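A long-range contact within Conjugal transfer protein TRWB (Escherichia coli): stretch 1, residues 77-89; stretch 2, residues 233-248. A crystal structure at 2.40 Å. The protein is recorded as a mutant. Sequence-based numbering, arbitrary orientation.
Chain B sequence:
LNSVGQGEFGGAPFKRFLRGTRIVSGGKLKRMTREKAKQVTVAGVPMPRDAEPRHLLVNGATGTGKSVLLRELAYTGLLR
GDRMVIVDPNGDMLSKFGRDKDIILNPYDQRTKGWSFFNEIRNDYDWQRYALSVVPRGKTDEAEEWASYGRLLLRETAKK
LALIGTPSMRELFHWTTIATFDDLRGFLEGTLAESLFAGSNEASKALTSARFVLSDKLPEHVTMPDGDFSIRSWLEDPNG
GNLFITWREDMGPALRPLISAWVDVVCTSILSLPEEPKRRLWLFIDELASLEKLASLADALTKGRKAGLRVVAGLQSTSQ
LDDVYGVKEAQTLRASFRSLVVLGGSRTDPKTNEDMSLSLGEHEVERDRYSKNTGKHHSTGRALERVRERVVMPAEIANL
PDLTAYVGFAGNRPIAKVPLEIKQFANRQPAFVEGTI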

# COMPACT_ATOMS: atom_id res chain seq x y z
N GLY B 77 -31.02 -0.98 33.05
CA GLY B 77 -31.17 -2.38 32.71
C GLY B 77 -31.28 -3.19 33.98
O GLY B 77 -31.94 -4.23 34.02
N LEU B 78 -30.60 -2.73 35.03
CA LEU B 78 -30.64 -3.41 36.32
C LEU B 78 -31.99 -3.17 36.97
O LEU B 78 -32.53 -4.04 37.65
CB LEU B 78 -29.54 -2.89 37.23
CG LEU B 78 -28.13 -3.28 36.83
CD1 LEU B 78 -27.13 -2.40 37.56
CD2 LEU B 78 -27.91 -4.76 37.13
N LEU B 79 -32.54 -1.98 36.76
CA LEU B 79 -33.85 -1.67 37.31
C LEU B 79 -34.88 -2.61 36.71
O LEU B 79 -35.87 -2.94 37.35
CB LEU B 79 -34.24 -0.23 36.99
CG LEU B 79 -33.41 0.86 37.65
CD1 LEU B 79 -33.98 2.19 37.26
CD2 LEU B 79 -33.42 0.70 39.17
N ARG B 80 -34.64 -3.04 35.48
CA ARG B 80 -35.55 -3.94 34.79
C ARG B 80 -35.25 -5.40 35.16
O ARG B 80 -35.98 -6.32 34.77
CB ARG B 80 -35.42 -3.73 33.27
CG ARG B 80 -36.51 -4.41 32.46
CD ARG B 80 -36.42 -4.04 30.99
NE ARG B 80 -35.22 -4.59 30.35
CZ ARG B 80 -34.90 -4.40 29.08
NH1 ARG B 80 -35.68 -3.67 28.30
NH2 ARG B 80 -33.80 -4.94 28.58
N GLY B 81 -34.18 -5.60 35.92
CA GLY B 81 -33.81 -6.93 36.37
C GLY B 81 -33.01 -7.77 35.38
O GLY B 81 -32.98 -8.99 35.49
N ASP B 82 -32.36 -7.12 34.43
CA ASP B 82 -31.58 -7.83 33.42
C ASP B 82 -30.23 -8.29 33.96
O ASP B 82 -29.66 -7.65 34.85
CB ASP B 82 -31.34 -6.90 32.22
CG ASP B 82 -32.58 -6.68 31.39
OD1 ASP B 82 -33.68 -6.54 31.96
OD2 ASP B 82 -32.46 -6.64 30.15
N ARG B 83 -29.74 -9.41 33.45
CA ARG B 83 -28.42 -9.91 33.85
C ARG B 83 -27.39 -9.28 32.91
O ARG B 83 -27.69 -9.04 31.73
CB ARG B 83 -28.33 -11.43 33.73
CG ARG B 83 -29.05 -12.22 34.81
CD ARG B 83 -28.72 -13.70 34.70
NE ARG B 83 -27.41 -14.04 35.26
CZ ARG B 83 -26.78 -15.18 35.02
NH1 ARG B 83 -27.34 -16.10 34.24
NH2 ARG B 83 -25.60 -15.44 35.59
N MET B 84 -26.19 -9.02 33.41
CA MET B 84 -25.16 -8.43 32.58
C MET B 84 -23.73 -8.68 33.03
O MET B 84 -23.46 -8.96 34.20
CB MET B 84 -25.41 -6.92 32.47
CG MET B 84 -25.62 -6.24 33.80
SD MET B 84 -26.54 -4.70 33.63
CE MET B 84 -25.40 -3.61 34.23
N VAL B 85 -22.81 -8.62 32.07
CA VAL B 85 -21.38 -8.78 32.32
C VAL B 85 -20.82 -7.41 32.00
O VAL B 85 -21.13 -6.84 30.96
CB VAL B 85 -20.74 -9.82 31.38
CG1 VAL B 85 -19.25 -9.85 31.61
CG2 VAL B 85 -21.34 -11.18 31.62
N ILE B 86 -20.01 -6.86 32.90
CA ILE B 86 -19.46 -5.53 32.70
C ILE B 86 -17.93 -5.49 32.77
O ILE B 86 -17.33 -5.94 33.76
CB ILE B 86 -20.01 -4.55 33.76
CG1 ILE B 86 -21.54 -4.54 33.70
CG2 ILE B 86 -19.46 -3.16 33.52
CD1 ILE B 86 -22.19 -3.73 34.82
N VAL B 87 -17.31 -4.97 31.71
CA VAL B 87 -15.87 -4.81 31.67
C VAL B 87 -15.77 -3.49 32.42
O VAL B 87 -16.01 -2.40 31.88
CB VAL B 87 -15.36 -4.70 30.22
CG1 VAL B 87 -13.88 -4.42 30.19
CG2 VAL B 87 -15.66 -6.00 29.48
N ASP B 88 -15.44 -3.61 33.70
CA ASP B 88 -15.42 -2.49 34.61
C ASP B 88 -14.07 -1.99 35.11
O ASP B 88 -13.53 -2.49 36.10
CB ASP B 88 -16.34 -2.86 35.78
CG ASP B 88 -16.58 -1.73 36.74
OD1 ASP B 88 -16.61 -0.55 36.32
OD2 ASP B 88 -16.75 -2.05 37.93
N PRO B 89 -13.52 -0.97 34.45
CA PRO B 89 -12.23 -0.39 34.82
C PRO B 89 -12.30 0.24 36.21
O PRO B 89 -13.19 1.04 36.48
CB PRO B 89 -12.02 0.66 33.75
CG PRO B 89 -12.80 0.12 32.58
CD PRO B 89 -14.04 -0.37 33.21
N SER B 233 -21.05 -22.15 33.34
CA SER B 233 -22.03 -22.57 34.34
C SER B 233 -22.74 -21.34 34.90
O SER B 233 -23.95 -21.37 35.14
CB SER B 233 -21.34 -23.33 35.47
OG SER B 233 -20.73 -24.51 34.98
N TRP B 234 -21.99 -20.26 35.10
CA TRP B 234 -22.57 -19.03 35.61
C TRP B 234 -23.64 -18.50 34.65
O TRP B 234 -24.72 -18.08 35.06
CB TRP B 234 -21.47 -17.98 35.77
CG TRP B 234 -22.00 -16.65 36.19
CD1 TRP B 234 -22.41 -16.28 37.44
CD2 TRP B 234 -22.20 -15.50 35.35
NE1 TRP B 234 -22.86 -14.98 37.43
CE2 TRP B 234 -22.74 -14.48 36.16
CE3 TRP B 234 -21.97 -15.24 33.99
CZ2 TRP B 234 -23.06 -13.21 35.65
CZ3 TRP B 234 -22.29 -13.97 33.48
CH2 TRP B 234 -22.84 -12.98 34.32
N LEU B 235 -23.35 -18.52 33.35
CA LEU B 235 -24.31 -18.03 32.37
C LEU B 235 -25.60 -18.82 32.42
O LEU B 235 -26.68 -18.27 32.28
CB LEU B 235 -23.71 -18.12 30.96
CG LEU B 235 -22.64 -17.08 30.63
CD1 LEU B 235 -22.03 -17.38 29.27
CD2 LEU B 235 -23.24 -15.70 30.65
N GLU B 236 -25.46 -20.12 32.63
CA GLU B 236 -26.61 -21.01 32.68
C GLU B 236 -27.41 -20.89 33.97
O GLU B 236 -28.59 -21.21 34.00
CB GLU B 236 -26.15 -22.45 32.50
CG GLU B 236 -25.38 -22.68 31.22
CD GLU B 236 -24.89 -24.10 31.08
OE1 GLU B 236 -24.13 -24.55 31.97
OE2 GLU B 236 -25.27 -24.76 30.08
N ASP B 237 -26.76 -20.42 35.03
CA ASP B 237 -27.44 -20.29 36.31
C ASP B 237 -28.40 -19.11 36.31
O ASP B 237 -27.98 -17.96 36.36
CB ASP B 237 -26.41 -20.11 37.43
CG ASP B 237 -27.06 -20.04 38.81
OD1 ASP B 237 -28.29 -20.24 38.91
OD2 ASP B 237 -26.32 -19.77 39.79
N PRO B 238 -29.71 -19.40 36.30
CA PRO B 238 -30.77 -18.39 36.30
C PRO B 238 -30.65 -17.42 37.46
O PRO B 238 -30.87 -16.22 37.32
CB PRO B 238 -32.05 -19.22 36.39
CG PRO B 238 -31.64 -20.56 35.85
CD PRO B 238 -30.28 -20.75 36.46
N ASN B 239 -30.29 -17.97 38.62
CA ASN B 239 -30.13 -17.17 39.83
C ASN B 239 -28.75 -16.54 39.94
O ASN B 239 -28.43 -15.89 40.94
CB ASN B 239 -30.41 -18.02 41.07
CG ASN B 239 -31.79 -18.63 41.03
OD1 ASN B 239 -32.79 -17.93 40.86
ND2 ASN B 239 -31.85 -19.95 41.20
N GLY B 240 -27.92 -16.75 38.91
CA GLY B 240 -26.60 -16.15 38.91
C GLY B 240 -26.82 -14.64 38.90
O GLY B 240 -27.88 -14.17 38.46
N GLY B 241 -25.86 -13.88 39.39
CA GLY B 241 -26.04 -12.44 39.40
C GLY B 241 -25.45 -11.79 38.17
O GLY B 241 -25.70 -12.22 37.04
N ASN B 242 -24.68 -10.74 38.39
CA ASN B 242 -24.01 -10.02 37.33
C ASN B 242 -22.52 -10.24 37.52
O ASN B 242 -22.07 -10.54 38.62
CB ASN B 242 -24.34 -8.53 37.42
CG ASN B 242 -25.82 -8.25 37.28
OD1 ASN B 242 -26.51 -8.88 36.46
ND2 ASN B 242 -26.32 -7.31 38.07
N LEU B 243 -21.75 -10.10 36.44
CA LEU B 243 -20.31 -10.31 36.50
C LEU B 243 -19.56 -9.00 36.25
O LEU B 243 -19.77 -8.34 35.24
CB LEU B 243 -19.90 -11.35 35.46
CG LEU B 243 -18.63 -12.16 35.71
CD1 LEU B 243 -18.33 -12.97 34.47
CD2 LEU B 243 -17.47 -11.26 36.04
N PHE B 244 -18.68 -8.63 37.18
CA PHE B 244 -17.89 -7.42 37.01
C PHE B 244 -16.44 -7.79 36.81
O PHE B 244 -15.81 -8.36 37.71
CB PHE B 244 -17.96 -6.52 38.23
CG PHE B 244 -19.31 -5.99 38.51
CD1 PHE B 244 -20.28 -6.79 39.11
CD2 PHE B 244 -19.63 -4.68 38.18
CE1 PHE B 244 -21.54 -6.29 39.39
CE2 PHE B 244 -20.89 -4.16 38.46
CZ PHE B 244 -21.86 -4.97 39.07
N ILE B 245 -15.91 -7.48 35.63
CA ILE B 245 -14.50 -7.75 35.31
C ILE B 245 -13.79 -6.43 35.57
O ILE B 245 -13.84 -5.51 34.76
CB ILE B 245 -14.32 -8.17 33.84
CG1 ILE B 245 -15.02 -9.52 33.61
CG2 ILE B 245 -12.84 -8.25 33.49
CD1 ILE B 245 -15.02 -9.98 32.18
N THR B 246 -13.12 -6.36 36.71
CA THR B 246 -12.44 -5.15 37.12
C THR B 246 -10.93 -5.29 37.09
O THR B 246 -10.40 -6.40 36.93
CB THR B 246 -12.84 -4.76 38.55
OG1 THR B 246 -12.37 -5.78 39.45
CG2 THR B 246 -14.36 -4.65 38.68
N TRP B 247 -10.24 -4.17 37.27
CA TRP B 247 -8.79 -4.13 37.31
C TRP B 247 -8.37 -2.69 37.59
O TRP B 247 -9.07 -1.76 37.20
CB TRP B 247 -8.19 -4.61 35.98
CG TRP B 247 -8.37 -3.66 34.83
CD1 TRP B 247 -7.52 -2.67 34.45
CD2 TRP B 247 -9.49 -3.59 33.94
NE1 TRP B 247 -8.04 -1.98 33.38
CE2 TRP B 247 -9.25 -2.53 33.04
CE3 TRP B 247 -10.68 -4.32 33.81
CZ2 TRP B 247 -10.15 -2.18 32.04
CZ3 TRP B 247 -11.57 -3.97 32.81
CH2 TRP B 247 -11.30 -2.91 31.93
N ARG B 248 -7.27 -2.51 38.31
CA ARG B 248 -6.80 -1.16 38.59
C ARG B 248 -6.05 -0.76 37.34
O ARG B 248 -5.22 -1.52 36.83
CB ARG B 248 -5.90 -1.16 39.84
CG ARG B 248 -6.70 -0.82 41.12
CD ARG B 248 -5.95 -1.11 42.41
NE ARG B 248 -4.50 -0.93 42.29
CZ ARG B 248 -3.88 0.24 42.11
NH1 ARG B 248 -4.58 1.38 42.02
NH2 ARG B 248 -2.55 0.28 42.03

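The two stretches meet mainly as neighbouring parallel strands, with axes 4.6 Å apart at closest approach and N-to-C directions 19° apart. Val 85 pairs with Leu 243, Ile 86 with Phe 244 and Val 87 with Ile 245.

Backbone hydrogen bonds hold this register. Leu 243 N donates to Met 84 O (3.0 Å), and Ile 86 N donates to Leu 243 O (2.8 Å). Ile 245 N then donates to Ile 86 O (2.8 Å), and Asp 88 N to Ile 245 O (2.7 Å). Leu 243 and Ile 245 thus each use both N and O to bond the residues before and after their partners, the usual parallel pattern. Beyond Asp 88 N the ladder loosens. Asp 88 O lies 3.9 Å from Trp 247 N, and it makes a CA-H...O contact with Thr 246 CA at 3.1 Å.

Before the ladder starts, a side chain takes the place of a backbone acceptor. Met 84 N donates to Asn 242 OD1 at 3.1 Å.

Arg 83 makes the polar anchor at this end. Its CA-to-CB bond points sideways, but the guanidinium reaches the end of the helix at 233-236 and the loop after it. Arg 83 NE donates to Gly 241 O (3.1 Å), Arg 83 NH2 to Trp 234 O (2.8 Å) and Arg 83 NH1 to Leu 235 O (3.0 Å). A weak bond also runs from Arg 83 NH1 to Trp 234 O (3.4 Å). The acceptors are all main-chain carbonyls, so the charged group is met without an acidic side chain from stretch 2. Gly 240 CA packs over one face of the guanidinium. An ideal CB on Gly 240 would lie 2.4 Å from Arg 83 NH2, a clash.

Arg 83 also makes a cation-pi contact. Its CZ lies 4.4 Å from the centroid of the Trp 234 six-membered ring, 16° off the normal, and so sits over the ring face.

Apolar contacts fall on both faces of the sheet. On the face carrying Val 85, Val 87, Leu 243 and Ile 245, Val 85 CG2 meets the edge of the Trp 234 ring at CZ3 (3.5 Å), while Val 85 CG1 lies 4.3 Å from Ile 245 CD1. Farther along, Val 87 CG1 approaches the edge of the Trp 247 ring at CH2 (3.5 Å). Pro 89 covers a face of that ring through a CH-pi contact, its CA 3.9 Å from the centroid of the six-membered ring. On the other face, Ile 86 CD1 packs against Phe 244 CE2 at 3.9 Å.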